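Local coordinates for acetone carboxylase alpha subunit (Xanthobacter autotrophicus Py2, PDB 5M45), which forms the alpha subunit of a multi-subunit carboxylase and belongs to the hydantoinase B/oxoprolinase family, at residues A[295-300]-A[602-607]. Numbering follows the deposited sequence.
Sequences DVPYAH and DKQAIT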
loop_
_atom_site.group_PDB
_atom_site.type_symbol
_atom_site.label_atom_id
_atom_site.label_comp_id
_atom_site.label_asym_id
_atom_site.label_seq_id
_atom_site.Cartn_x
_atom_site.Cartn_y
_atom_site.Cartn_z
ATOM N N ASP A 295 28.258 -1.274 4.481
ATOM C CA ASP A 295 28.071 0.180 4.538
ATOM C C ASP A 295 26.687 0.670 4.125
ATOM O O ASP A 295 26.097 0.106 3.204
ATOM C CB ASP A 295 29.153 0.907 3.724
ATOM C CG ASP A 295 29.162 0.548 2.211
ATOM O OD1 ASP A 295 29.291 -0.657 1.848
ATOM O OD2 ASP A 295 29.104 1.483 1.364
ATOM N N VAL A 296 26.201 1.714 4.812
ATOM C CA VAL A 296 24.979 2.443 4.460
ATOM C C VAL A 296 25.291 3.958 4.353
ATOM O O VAL A 296 25.089 4.704 5.320
ATOM C CB VAL A 296 23.865 2.184 5.473
ATOM C CG1 VAL A 296 22.574 2.870 5.036
ATOM C CG2 VAL A 296 23.617 0.680 5.637
ATOM N N PRO A 297 25.760 4.415 3.154
ATOM C CA PRO A 297 26.169 5.816 2.973
ATOM C C PRO A 297 24.993 6.768 2.630
ATOM O O PRO A 297 24.936 7.337 1.517
ATOM C CB PRO A 297 27.219 5.735 1.858
ATOM C CG PRO A 297 26.840 4.548 1.054
ATOM C CD PRO A 297 26.295 3.560 2.069
ATOM N N TYR A 298 24.079 6.954 3.609
ATOM C CA TYR A 298 22.870 7.755 3.369
ATOM C C TYR A 298 23.086 9.256 3.546
ATOM O O TYR A 298 22.179 10.037 3.265
ATOM C CB TYR A 298 21.675 7.253 4.209
ATOM C CG TYR A 298 20.785 6.190 3.560
ATOM C CD1 TYR A 298 21.297 5.262 2.632
ATOM C CD2 TYR A 298 19.435 6.100 3.885
ATOM C CE1 TYR A 298 20.487 4.283 2.067
ATOM C CE2 TYR A 298 18.616 5.133 3.325
ATOM C CZ TYR A 298 19.140 4.225 2.413
ATOM O OH TYR A 298 18.345 3.258 1.851
ATOM N N ALA A 299 24.256 9.681 3.995
ATOM C CA ALA A 299 24.571 11.124 4.091
ATOM C C ALA A 299 24.756 11.806 2.725
ATOM O O ALA A 299 24.519 13.014 2.617
ATOM C CB ALA A 299 25.778 11.384 4.995
ATOM N N HIS A 300 25.156 11.038 1.699
ATOM C CA HIS A 300 25.504 11.597 0.382
ATOM C C HIS A 300 24.266 12.283 -0.259
ATOM O O HIS A 300 23.135 11.794 -0.121
ATOM C CB HIS A 300 26.008 10.459 -0.549
ATOM C CG HIS A 300 26.746 10.924 -1.763
ATOM N ND1 HIS A 300 26.115 11.313 -2.918
ATOM C CD2 HIS A 300 28.073 10.994 -2.030
ATOM C CE1 HIS A 300 27.008 11.630 -3.842
ATOM N NE2 HIS A 300 28.205 11.460 -3.323
ATOM N N ASP A 602 32.562 7.293 -8.865
ATOM C CA ASP A 602 32.842 7.494 -7.433
ATOM C C ASP A 602 32.477 6.267 -6.611
ATOM O O ASP A 602 32.022 5.262 -7.183
ATOM C CB ASP A 602 32.138 8.773 -6.913
ATOM C CG ASP A 602 30.624 8.717 -7.006
ATOM O OD1 ASP A 602 30.011 7.639 -7.050
ATOM O OD2 ASP A 602 29.989 9.797 -7.017
ATOM N N LYS A 603 32.655 6.353 -5.277
ATOM C CA LYS A 603 32.318 5.247 -4.365
ATOM C C LYS A 603 30.838 5.124 -3.942
ATOM O O LYS A 603 30.502 4.252 -3.139
ATOM C CB LYS A 603 33.173 5.309 -3.095
ATOM C CG LYS A 603 34.681 5.039 -3.293
ATOM C CD LYS A 603 34.985 3.611 -3.684
ATOM C CE LYS A 603 34.573 2.549 -2.632
ATOM N NZ LYS A 603 34.977 1.172 -3.039
ATOM N N GLN A 604 29.949 5.943 -4.483
ATOM C CA GLN A 604 28.574 5.978 -4.012
ATOM C C GLN A 604 27.734 4.866 -4.682
ATOM O O GLN A 604 27.082 5.067 -5.705
ATOM C CB GLN A 604 27.990 7.394 -4.237
ATOM C CG GLN A 604 26.661 7.659 -3.549
ATOM C CD GLN A 604 26.731 7.475 -2.054
ATOM O OE1 GLN A 604 27.749 7.754 -1.443
ATOM N NE2 GLN A 604 25.641 7.013 -1.448
ATOM N N ALA A 605 27.797 3.676 -4.091
ATOM C CA ALA A 605 27.190 2.477 -4.682
ATOM C C ALA A 605 25.705 2.300 -4.363
ATOM O O ALA A 605 25.090 1.328 -4.801
ATOM C CB ALA A 605 27.992 1.245 -4.268
ATOM N N ILE A 606 25.157 3.219 -3.584
ATOM C CA ILE A 606 23.713 3.329 -3.278
ATOM C C ILE A 606 23.221 4.726 -3.659
ATOM O O ILE A 606 23.784 5.734 -3.223
ATOM C CB ILE A 606 23.396 3.185 -1.773
ATOM C CG1 ILE A 606 23.861 1.852 -1.275
ATOM C CG2 ILE A 606 21.868 3.326 -1.557
ATOM C CD1 ILE A 606 23.688 1.675 0.241
ATOM N N THR A 607 22.174 4.768 -4.480
ATOM C CA THR A 607 21.529 6.014 -4.866
ATOM C C THR A 607 20.000 5.842 -4.923
ATOM O O THR A 607 19.496 4.723 -4.920
ATOM C CB THR A 607 22.011 6.545 -6.237
ATOM O OG1 THR A 607 21.644 5.630 -7.275
ATOM C CG2 THR A 607 23.520 6.787 -6.281
HETATM O O HOH W 1 30.518 11.429 -5.137
#
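Q604 packs against P297 and H300, and I606 against P297 and Y298, where strand 286-297 runs out into a loop; in this member of the hydantoinase B/oxoprolinase family it is a buried contact at which the loop joining strands 598-602 and 610-612 of two sheets meets the outer strand of a third. P297 and Q604 each form the centre of an inverse gamma turn. The Q604 chain bends at chi2 (58°), and its amide nitrogen NE2 donates to P297 O at 3.1 Å, tilted out of the carbonyl plane. The same NE2 also donates to I606 O of its own loop at 2.9 Å, this time in the carbonyl plane. On one face of the H300 ring, CG of Q604 sits over the centre in a CH-pi contact, 3.7 Å from the ring centroid. The Q604 amide follows it, stacked at 22° to the imidazole, with OE1 3.3 Å from H300 CD2. H300 CG is anti to the backbone N (chi1 -164°), carried toward the loop.

Beside this stack, CD1 of I606 meets P297 CD at 3.7 Å, the two side chains crossing at about a right angle, while its CG2 branch reaches Y298 CE1 at 4.0 Å. Beyond the loop, I606 also packs on Y345, whose hydroxyl is hydrogen-bonded to Y298 OH.

D602 shapes the loop through an Asx turn, its OD1 accepting from Q604 N at 3.1 Å. Its OD2 forms a salt bridge with R559. A water at the edge of the H300 ring bonds NE2, whereas H300 ND1 pairs with D302.

Q604 NE2 thus spends two N-H bonds on two backbone carbonyls, one from each segment, which fixes the amide's rotation and satisfies buried polar atoms. D302 at ND1 and the D602 carboxylate near NE2 might favour a protonated H300, an effect the R559 salt bridge may reduce.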